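Local coordinates for protein putative oxidoreductase FAD-binding subunit (Sulfolobus tokodaii, PDB 4ZOH) that binds flavin-adenine dinucleotide and probably serves as the flavin-carrying, electron-transferring subunit of a molybdopterin-dependent oxidoreductase, at residues T75-I80 with A117-A122; N79-S84 with T91-G96. One frame throughout, in Å; residues are numbered along the deposited sequence.

How the interactions relate
Both interactions start from helix 77-81, with N79 and I80 in common, and both reach FAD, but they lie at different depths. Interaction 1 is buried near the centre of the chain, where H77 and Y119 join the helix to helix 119-125 through a hydrogen bond between the imidazole and the phenol hydroxyl, with the flavin close by. Interaction 2, partly buried, sets the end of the same helix against helix 88-93 through small side chains and a water, without a direct hydrogen bond across. The two meet at I95, whose CD1 lies 3.5 Å from H77 ND1, and at A92, whose CB packs near the H77 carbonyl.

Interaction 1. Residues T75-I80 with A117-A122; sequences TTHYNI and ADYPAA. With FAD (flavin-adenine dinucleotide), chain H.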
loop_
_atom_site.group_PDB
_atom_site.type_symbol
_atom_site.label_atom_id
_atom_site.label_comp_id
_atom_site.label_asym_id
_atom_site.label_seq_id
_atom_site.Cartn_x
_atom_site.Cartn_y
_atom_site.Cartn_z
ATOM N N THR B 75 -39.994 -1.500 -18.931
ATOM C CA THR B 75 -40.358 -2.516 -17.924
ATOM C C THR B 75 -39.374 -3.636 -17.967
ATOM O O THR B 75 -39.002 -4.136 -19.059
ATOM C CB THR B 75 -41.784 -3.027 -18.153
ATOM O OG1 THR B 75 -42.541 -1.920 -18.602
ATOM C CG2 THR B 75 -42.439 -3.560 -16.860
ATOM N N THR B 76 -38.886 -3.977 -16.773
ATOM C CA THR B 76 -37.808 -4.960 -16.622
ATOM C C THR B 76 -38.379 -6.385 -16.637
ATOM O O THR B 76 -39.576 -6.624 -16.306
ATOM C CB THR B 76 -37.065 -4.764 -15.300
ATOM O OG1 THR B 76 -37.954 -5.045 -14.222
ATOM C CG2 THR B 76 -36.398 -3.295 -15.135
ATOM N N HIS B 77 -37.497 -7.331 -16.924
ATOM C CA HIS B 77 -37.811 -8.766 -16.860
ATOM C C HIS B 77 -38.421 -9.137 -15.557
ATOM O O HIS B 77 -39.425 -9.923 -15.477
ATOM C CB HIS B 77 -36.550 -9.657 -17.118
ATOM C CG HIS B 77 -35.781 -9.285 -18.366
ATOM N ND1 HIS B 77 -36.396 -8.820 -19.509
ATOM C CD2 HIS B 77 -34.454 -9.284 -18.639
ATOM C CE1 HIS B 77 -35.492 -8.583 -20.448
ATOM N NE2 HIS B 77 -34.301 -8.837 -19.942
ATOM N N TYR B 78 -37.814 -8.597 -14.510
ATOM C CA TYR B 78 -38.255 -8.953 -13.157
ATOM C C TYR B 78 -39.720 -8.550 -12.976
ATOM O O TYR B 78 -40.519 -9.336 -12.449
ATOM C CB TYR B 78 -37.378 -8.314 -12.053
ATOM C CG TYR B 78 -37.932 -8.498 -10.645
ATOM C CD1 TYR B 78 -37.627 -9.626 -9.903
ATOM C CD2 TYR B 78 -38.749 -7.507 -10.044
ATOM C CE1 TYR B 78 -38.104 -9.785 -8.614
ATOM C CE2 TYR B 78 -39.243 -7.656 -8.739
ATOM C CZ TYR B 78 -38.908 -8.793 -8.035
ATOM O OH TYR B 78 -39.344 -8.956 -6.750
ATOM N N ASN B 79 -40.054 -7.328 -13.389
ATOM C CA ASN B 79 -41.428 -6.816 -13.133
ATOM C C ASN B 79 -42.465 -7.543 -13.999
ATOM O O ASN B 79 -43.485 -7.911 -13.511
ATOM C CB ASN B 79 -41.525 -5.298 -13.350
ATOM C CG ASN B 79 -40.899 -4.511 -12.215
ATOM O OD1 ASN B 79 -40.945 -4.894 -11.060
ATOM N ND2 ASN B 79 -40.319 -3.392 -12.557
ATOM N N ILE B 80 -42.137 -7.779 -15.252
ATOM C CA ILE B 80 -42.974 -8.611 -16.134
ATOM C C ILE B 80 -43.173 -10.000 -15.506
ATOM O O ILE B 80 -44.288 -10.486 -15.417
ATOM C CB ILE B 80 -42.367 -8.689 -17.542
ATOM C CG1 ILE B 80 -42.372 -7.294 -18.142
ATOM C CG2 ILE B 80 -43.116 -9.726 -18.392
ATOM C CD1 ILE B 80 -41.631 -7.085 -19.476
ATOM N N ALA B 117 -32.960 -15.326 -27.851
ATOM C CA ALA B 117 -33.766 -14.667 -26.776
ATOM C C ALA B 117 -35.003 -15.448 -26.374
ATOM O O ALA B 117 -35.607 -16.170 -27.202
ATOM C CB ALA B 117 -34.195 -13.248 -27.192
ATOM N N ASP B 118 -35.442 -15.239 -25.136
ATOM C CA ASP B 118 -36.681 -15.848 -24.663
ATOM C C ASP B 118 -37.958 -15.180 -25.199
ATOM O O ASP B 118 -38.811 -15.877 -25.805
ATOM C CB ASP B 118 -36.666 -16.011 -23.146
ATOM C CG ASP B 118 -35.594 -16.955 -22.708
ATOM O OD1 ASP B 118 -35.486 -18.043 -23.378
ATOM O OD2 ASP B 118 -34.831 -16.618 -21.726
ATOM N N TYR B 119 -38.058 -13.855 -25.078
ATOM C CA TYR B 119 -39.343 -13.195 -25.349
ATOM C C TYR B 119 -39.939 -13.520 -26.737
ATOM O O TYR B 119 -41.137 -13.709 -26.823
ATOM C CB TYR B 119 -39.287 -11.683 -25.220
ATOM C CG TYR B 119 -39.244 -11.113 -23.820
ATOM C CD1 TYR B 119 -40.141 -11.532 -22.824
ATOM C CD2 TYR B 119 -38.325 -10.075 -23.514
ATOM C CE1 TYR B 119 -40.110 -10.947 -21.553
ATOM C CE2 TYR B 119 -38.296 -9.483 -22.281
ATOM C CZ TYR B 119 -39.179 -9.916 -21.304
ATOM O OH TYR B 119 -39.065 -9.362 -20.060
ATOM N N PRO B 120 -39.116 -13.523 -27.813
ATOM C CA PRO B 120 -39.685 -13.668 -29.170
ATOM C C PRO B 120 -40.493 -14.946 -29.363
ATOM O O PRO B 120 -41.430 -14.929 -30.103
ATOM C CB PRO B 120 -38.428 -13.706 -30.083
ATOM C CG PRO B 120 -37.408 -12.906 -29.323
ATOM C CD PRO B 120 -37.654 -13.318 -27.885
ATOM N N ALA B 121 -40.136 -16.023 -28.681
ATOM C CA ALA B 121 -40.959 -17.219 -28.745
ATOM C C ALA B 121 -42.382 -16.936 -28.226
ATOM O O ALA B 121 -43.343 -17.328 -28.878
ATOM C CB ALA B 121 -40.327 -18.386 -28.030
ATOM N N ALA B 122 -42.484 -16.298 -27.056
ATOM C CA ALA B 122 -43.770 -15.891 -26.496
ATOM C C ALA B 122 -44.425 -14.801 -27.338
ATOM O O ALA B 122 -45.617 -14.861 -27.553
ATOM C CB ALA B 122 -43.682 -15.470 -25.020
HETATM P PA FAD H . -29.770 -2.589 -23.683
HETATM O O1A FAD H . -28.563 -3.452 -23.533
HETATM O O2A FAD H . -29.887 -1.300 -22.989
HETATM O O5B FAD H . -29.998 -2.272 -25.196
HETATM C C5B FAD H . -29.900 -3.340 -26.186
HETATM C C4B FAD H . -30.154 -2.713 -27.667
HETATM O O4B FAD H . -31.463 -2.021 -27.780
HETATM C C3B FAD H . -29.132 -1.606 -27.894
HETATM O O3B FAD H . -28.715 -1.639 -29.237
HETATM C C2B FAD H . -29.862 -0.293 -27.526
HETATM O O2B FAD H . -29.348 0.873 -28.183
HETATM C C1B FAD H . -31.238 -0.556 -28.034
HETATM N N9A FAD H . -32.412 -0.166 -27.261
HETATM C C8A FAD H . -32.657 -0.342 -25.965
HETATM N N7A FAD H . -33.912 0.085 -25.689
HETATM C C5A FAD H . -34.454 0.527 -26.849
HETATM C C6A FAD H . -35.710 1.061 -27.206
HETATM N N6A FAD H . -36.630 1.181 -26.252
HETATM N N1A FAD H . -35.942 1.429 -28.480
HETATM C C2A FAD H . -35.023 1.235 -29.461
HETATM N N3A FAD H . -33.822 0.738 -29.149
HETATM C C4A FAD H . -33.507 0.369 -27.855
HETATM N N1 FAD H . -31.671 -12.594 -22.789
HETATM C C2 FAD H . -32.542 -13.648 -23.048
HETATM O O2 FAD H . -33.475 -13.473 -23.804
HETATM N N3 FAD H . -32.367 -14.864 -22.460
HETATM C C4 FAD H . -31.322 -15.087 -21.626
HETATM O O4 FAD H . -31.237 -16.194 -21.085
HETATM C C4X FAD H . -30.409 -14.039 -21.379
HETATM N N5 FAD H . -29.350 -14.260 -20.527
HETATM C C5X FAD H . -28.423 -13.197 -20.306
HETATM C C6 FAD H . -27.323 -13.453 -19.494
HETATM C C7 FAD H . -26.405 -12.427 -19.224
HETATM C C7M FAD H . -25.213 -12.784 -18.308
HETATM C C8 FAD H . -26.580 -11.154 -19.805
HETATM C C8M FAD H . -25.590 -9.979 -19.582
HETATM C C9 FAD H . -27.665 -10.909 -20.668
HETATM C C9A FAD H . -28.595 -11.926 -20.899
HETATM N N10 FAD H . -29.702 -11.729 -21.753
HETATM C C10 FAD H . -30.591 -12.800 -21.964
HETATM C "C1'" FAD H . -29.953 -10.457 -22.421
HETATM C "C2'" FAD H . -30.795 -9.519 -21.535
HETATM O "O2'" FAD H . -32.150 -10.015 -21.527
HETATM C "C3'" FAD H . -30.727 -8.036 -21.997
HETATM O "O3'" FAD H . -31.256 -7.278 -20.907
HETATM C "C4'" FAD H . -31.548 -7.747 -23.244
HETATM O "O4'" FAD H . -31.146 -8.659 -24.265
HETATM C "C5'" FAD H . -31.362 -6.298 -23.742
HETATM O "O5'" FAD H . -32.255 -5.488 -22.933
HETATM P P FAD H . -31.696 -4.229 -22.168
HETATM O O1P FAD H . -32.863 -3.452 -21.652
HETATM O O2P FAD H . -30.667 -4.634 -21.183
HETATM O O3P FAD H . -31.088 -3.471 -23.413
#
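Polar contact between the segments rests on one bond, H77 ND1 to Y119 OH at 2.8 Å, in which either atom could be the donor. The hydroxyl comes to the edge of the imidazole, near its plane, while the two rings are inclined at 61° with their centroids 5.3 Å apart. H77 has CG beside its own backbone N (chi1 -51°), a turn that sends the ring off the first turn of the helix to a place between Y119 and the cofactor. There its other nitrogen, NE2, bonds the ribityl hydroxyl O2' of FAD at 2.9 Å, again with the direction open. Replacing H77 by an alanine removes both ring nitrogens, which is likely to leave Y119 OH and FAD O2' without their common partner and the ribityl chain less firmly held. T76 OG1 N-caps the helix that carries H77, accepting from N79 N.

Apolar packing is slight: I80 CD1 meets the phenol end from the opposite direction, 4.2 Å from Y119 CZ. I106 also lies against both side chains.

Further FAD bonds come from D118, next to Y119. Its backbone N donates to flavin O2 at 3.0 Å, and its OD2 accepts from flavin N3 while also forming a salt bridge with K178. H77 and D118 thus belong to the FAD pocket of this molybdopterin dehydrogenase-family domain, H77 at the ribityl chain and D118 at the flavin; Y119 stands behind H77 as a second-shell partner.

Interaction 2. Residues N79-S84 with T91-G96; sequences NISKSS and TASNIG. With FAD (flavin-adenine dinucleotide), chain H.
With CG2 of I80 set opposite the backbone N across the CA-CB bond, this branch lies against the methyl of A92, CG2 to CB 3.7 Å. The S93 torsion (chi1 -76°) puts OG beside its own backbone N and close to S81, where it touches CB at 3.3 Å. That is a packing contact: S81 OG is bonded to the carbonyl of Y78 in its own helix, and S93 OG to that of S89 one turn back.

A92 and S81 let the two helices come close, the CA atoms of S81 and S93 being 5.1 Å apart. A92 CB also faces the backbone N of S81, and Y119 of helix 119-125 packs against the same alanine. No direct hydrogen bond crosses between the segments. A water bridges them instead, donating to S81 O at 3.0 Å and hydrogen-bonded to S93 OG at 3.1 Å.

After helix 77-81, S83 closes a turn on the carbonyl oxygen of I80, giving it both N and OG from the same face, OG at 3.1 Å and tilted 24° from the carbonyl plane; S89 OG bonds to this oxygen too.

Past helix 88-93 the other segment reaches the cofactor. I95 CG2 packs 3.5 Å from FAD O2', and G96 N donates to flavin O4 at 2.9 Å. G96 has a positive phi, and a CB there would probably crowd flavin N5. Thus a close packing of two short, sequence-adjacent helices leads into a loop that lines the flavin end of the FAD pocket.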
loop_
_atom_site.group_PDB
_atom_site.type_symbol
_atom_site.label_atom_id
_atom_site.label_comp_id
_atom_site.label_asym_id
_atom_site.label_seq_id
_atom_site.Cartn_x
_atom_site.Cartn_y
_atom_site.Cartn_z
ATOM N N ASN B 79 -40.054 -7.328 -13.389
ATOM C CA ASN B 79 -41.428 -6.816 -13.133
ATOM C C ASN B 79 -42.465 -7.543 -13.999
ATOM O O ASN B 79 -43.485 -7.911 -13.511
ATOM C CB ASN B 79 -41.525 -5.298 -13.350
ATOM C CG ASN B 79 -40.899 -4.511 -12.215
ATOM O OD1 ASN B 79 -40.945 -4.894 -11.060
ATOM N ND2 ASN B 79 -40.319 -3.392 -12.557
ATOM N N ILE B 80 -42.137 -7.779 -15.252
ATOM C CA ILE B 80 -42.974 -8.611 -16.134
ATOM C C ILE B 80 -43.173 -10.000 -15.506
ATOM O O ILE B 80 -44.288 -10.486 -15.417
ATOM C CB ILE B 80 -42.367 -8.689 -17.542
ATOM C CG1 ILE B 80 -42.372 -7.294 -18.142
ATOM C CG2 ILE B 80 -43.116 -9.726 -18.392
ATOM C CD1 ILE B 80 -41.631 -7.085 -19.476
ATOM N N SER B 81 -42.116 -10.582 -14.971
ATOM C CA SER B 81 -42.201 -11.911 -14.371
ATOM C C SER B 81 -43.136 -11.949 -13.175
ATOM O O SER B 81 -43.601 -13.032 -12.780
ATOM C CB SER B 81 -40.800 -12.462 -14.083
ATOM O OG SER B 81 -40.356 -12.141 -12.796
ATOM N N LYS B 82 -43.475 -10.771 -12.635
ATOM C CA LYS B 82 -44.209 -10.720 -11.374
ATOM C C LYS B 82 -45.631 -10.317 -11.617
ATOM O O LYS B 82 -46.417 -10.285 -10.678
ATOM C CB LYS B 82 -43.599 -9.708 -10.371
ATOM C CG LYS B 82 -42.263 -10.078 -9.763
ATOM C CD LYS B 82 -42.444 -11.318 -8.938
ATOM C CE LYS B 82 -41.107 -11.798 -8.437
ATOM N NZ LYS B 82 -41.249 -13.048 -7.631
ATOM N N SER B 83 -45.990 -10.088 -12.871
ATOM C CA SER B 83 -47.268 -9.488 -13.171
ATOM C C SER B 83 -48.381 -10.350 -13.859
ATOM O O SER B 83 -49.339 -9.817 -14.449
ATOM C CB SER B 83 -47.017 -8.205 -13.913
ATOM O OG SER B 83 -46.686 -8.510 -15.213
ATOM N N SER B 84 -48.314 -11.662 -13.737
ATOM C CA SER B 84 -49.492 -12.496 -14.153
ATOM C C SER B 84 -50.003 -12.332 -15.611
ATOM O O SER B 84 -51.178 -12.532 -15.880
ATOM C CB SER B 84 -50.634 -12.352 -13.122
ATOM O OG SER B 84 -50.187 -12.852 -11.854
ATOM N N THR B 91 -42.260 -16.642 -19.230
ATOM C CA THR B 91 -41.158 -16.539 -20.159
ATOM C C THR B 91 -40.090 -15.559 -19.619
ATOM O O THR B 91 -38.919 -15.897 -19.642
ATOM C CB THR B 91 -41.629 -16.040 -21.544
ATOM O OG1 THR B 91 -42.591 -16.967 -22.024
ATOM C CG2 THR B 91 -40.477 -15.986 -22.552
ATOM N N ALA B 92 -40.509 -14.372 -19.162
ATOM C CA ALA B 92 -39.576 -13.358 -18.574
ATOM C C ALA B 92 -38.762 -13.949 -17.429
ATOM O O ALA B 92 -37.564 -13.674 -17.351
ATOM C CB ALA B 92 -40.341 -12.149 -18.084
ATOM N N SER B 93 -39.425 -14.775 -16.583
ATOM C CA SER B 93 -38.825 -15.543 -15.473
ATOM C C SER B 93 -37.614 -16.375 -15.830
ATOM O O SER B 93 -36.796 -16.733 -14.955
ATOM C CB SER B 93 -39.872 -16.524 -14.916
ATOM O OG SER B 93 -40.802 -15.797 -14.116
ATOM N N ASN B 94 -37.625 -16.880 -17.047
ATOM C CA ASN B 94 -36.548 -17.724 -17.529
ATOM C C ASN B 94 -35.324 -16.958 -18.010
ATOM O O ASN B 94 -34.311 -17.562 -18.263
ATOM C CB ASN B 94 -37.053 -18.548 -18.735
ATOM C CG ASN B 94 -37.869 -19.730 -18.302
ATOM O OD1 ASN B 94 -37.318 -20.814 -18.092
ATOM N ND2 ASN B 94 -39.177 -19.521 -18.118
ATOM N N ILE B 95 -35.440 -15.657 -18.220
ATOM C CA ILE B 95 -34.342 -14.904 -18.844
ATOM C C ILE B 95 -33.116 -14.875 -17.924
ATOM O O ILE B 95 -33.245 -14.711 -16.699
ATOM C CB ILE B 95 -34.760 -13.474 -19.216
ATOM C CG1 ILE B 95 -35.765 -13.518 -20.348
ATOM C CG2 ILE B 95 -33.536 -12.642 -19.646
ATOM C CD1 ILE B 95 -36.465 -12.161 -20.604
ATOM N N GLY B 96 -31.945 -15.121 -18.491
ATOM C CA GLY B 96 -30.702 -15.005 -17.682
ATOM C C GLY B 96 -30.707 -15.399 -16.210
ATOM O O GLY B 96 -31.052 -16.538 -15.863
HETATM P PA FAD H . -29.770 -2.589 -23.683
HETATM O O1A FAD H . -28.563 -3.452 -23.533
HETATM O O2A FAD H . -29.887 -1.300 -22.989
HETATM O O5B FAD H . -29.998 -2.272 -25.196
HETATM C C5B FAD H . -29.900 -3.340 -26.186
HETATM C C4B FAD H . -30.154 -2.713 -27.667
HETATM O O4B FAD H . -31.463 -2.021 -27.780
HETATM C C3B FAD H . -29.132 -1.606 -27.894
HETATM O O3B FAD H . -28.715 -1.639 -29.237
HETATM C C2B FAD H . -29.862 -0.293 -27.526
HETATM O O2B FAD H . -29.348 0.873 -28.183
HETATM C C1B FAD H . -31.238 -0.556 -28.034
HETATM N N9A FAD H . -32.412 -0.166 -27.261
HETATM C C8A FAD H . -32.657 -0.342 -25.965
HETATM N N7A FAD H . -33.912 0.085 -25.689
HETATM C C5A FAD H . -34.454 0.527 -26.849
HETATM C C6A FAD H . -35.710 1.061 -27.206
HETATM N N6A FAD H . -36.630 1.181 -26.252
HETATM N N1A FAD H . -35.942 1.429 -28.480
HETATM C C2A FAD H . -35.023 1.235 -29.461
HETATM N N3A FAD H . -33.822 0.738 -29.149
HETATM C C4A FAD H . -33.507 0.369 -27.855
HETATM N N1 FAD H . -31.671 -12.594 -22.789
HETATM C C2 FAD H . -32.542 -13.648 -23.048
HETATM O O2 FAD H . -33.475 -13.473 -23.804
HETATM N N3 FAD H . -32.367 -14.864 -22.460
HETATM C C4 FAD H . -31.322 -15.087 -21.626
HETATM O O4 FAD H . -31.237 -16.194 -21.085
HETATM C C4X FAD H . -30.409 -14.039 -21.379
HETATM N N5 FAD H . -29.350 -14.260 -20.527
HETATM C C5X FAD H . -28.423 -13.197 -20.306
HETATM C C6 FAD H . -27.323 -13.453 -19.494
HETATM C C7 FAD H . -26.405 -12.427 -19.224
HETATM C C7M FAD H . -25.213 -12.784 -18.308
HETATM C C8 FAD H . -26.580 -11.154 -19.805
HETATM C C8M FAD H . -25.590 -9.979 -19.582
HETATM C C9 FAD H . -27.665 -10.909 -20.668
HETATM C C9A FAD H . -28.595 -11.926 -20.899
HETATM N N10 FAD H . -29.702 -11.729 -21.753
HETATM C C10 FAD H . -30.591 -12.800 -21.964
HETATM C "C1'" FAD H . -29.953 -10.457 -22.421
HETATM C "C2'" FAD H . -30.795 -9.519 -21.535
HETATM O "O2'" FAD H . -32.150 -10.015 -21.527
HETATM C "C3'" FAD H . -30.727 -8.036 -21.997
HETATM O "O3'" FAD H . -31.256 -7.278 -20.907
HETATM C "C4'" FAD H . -31.548 -7.747 -23.244
HETATM O "O4'" FAD H . -31.146 -8.659 -24.265
HETATM C "C5'" FAD H . -31.362 -6.298 -23.742
HETATM O "O5'" FAD H . -32.255 -5.488 -22.933
HETATM P P FAD H . -31.696 -4.229 -22.168
HETATM O O1P FAD H . -32.863 -3.452 -21.652
HETATM O O2P FAD H . -30.667 -4.634 -21.183
HETATM O O3P FAD H . -31.088 -3.471 -23.413
HETATM O O HOH W 1 -43.911 -15.842 -13.638
#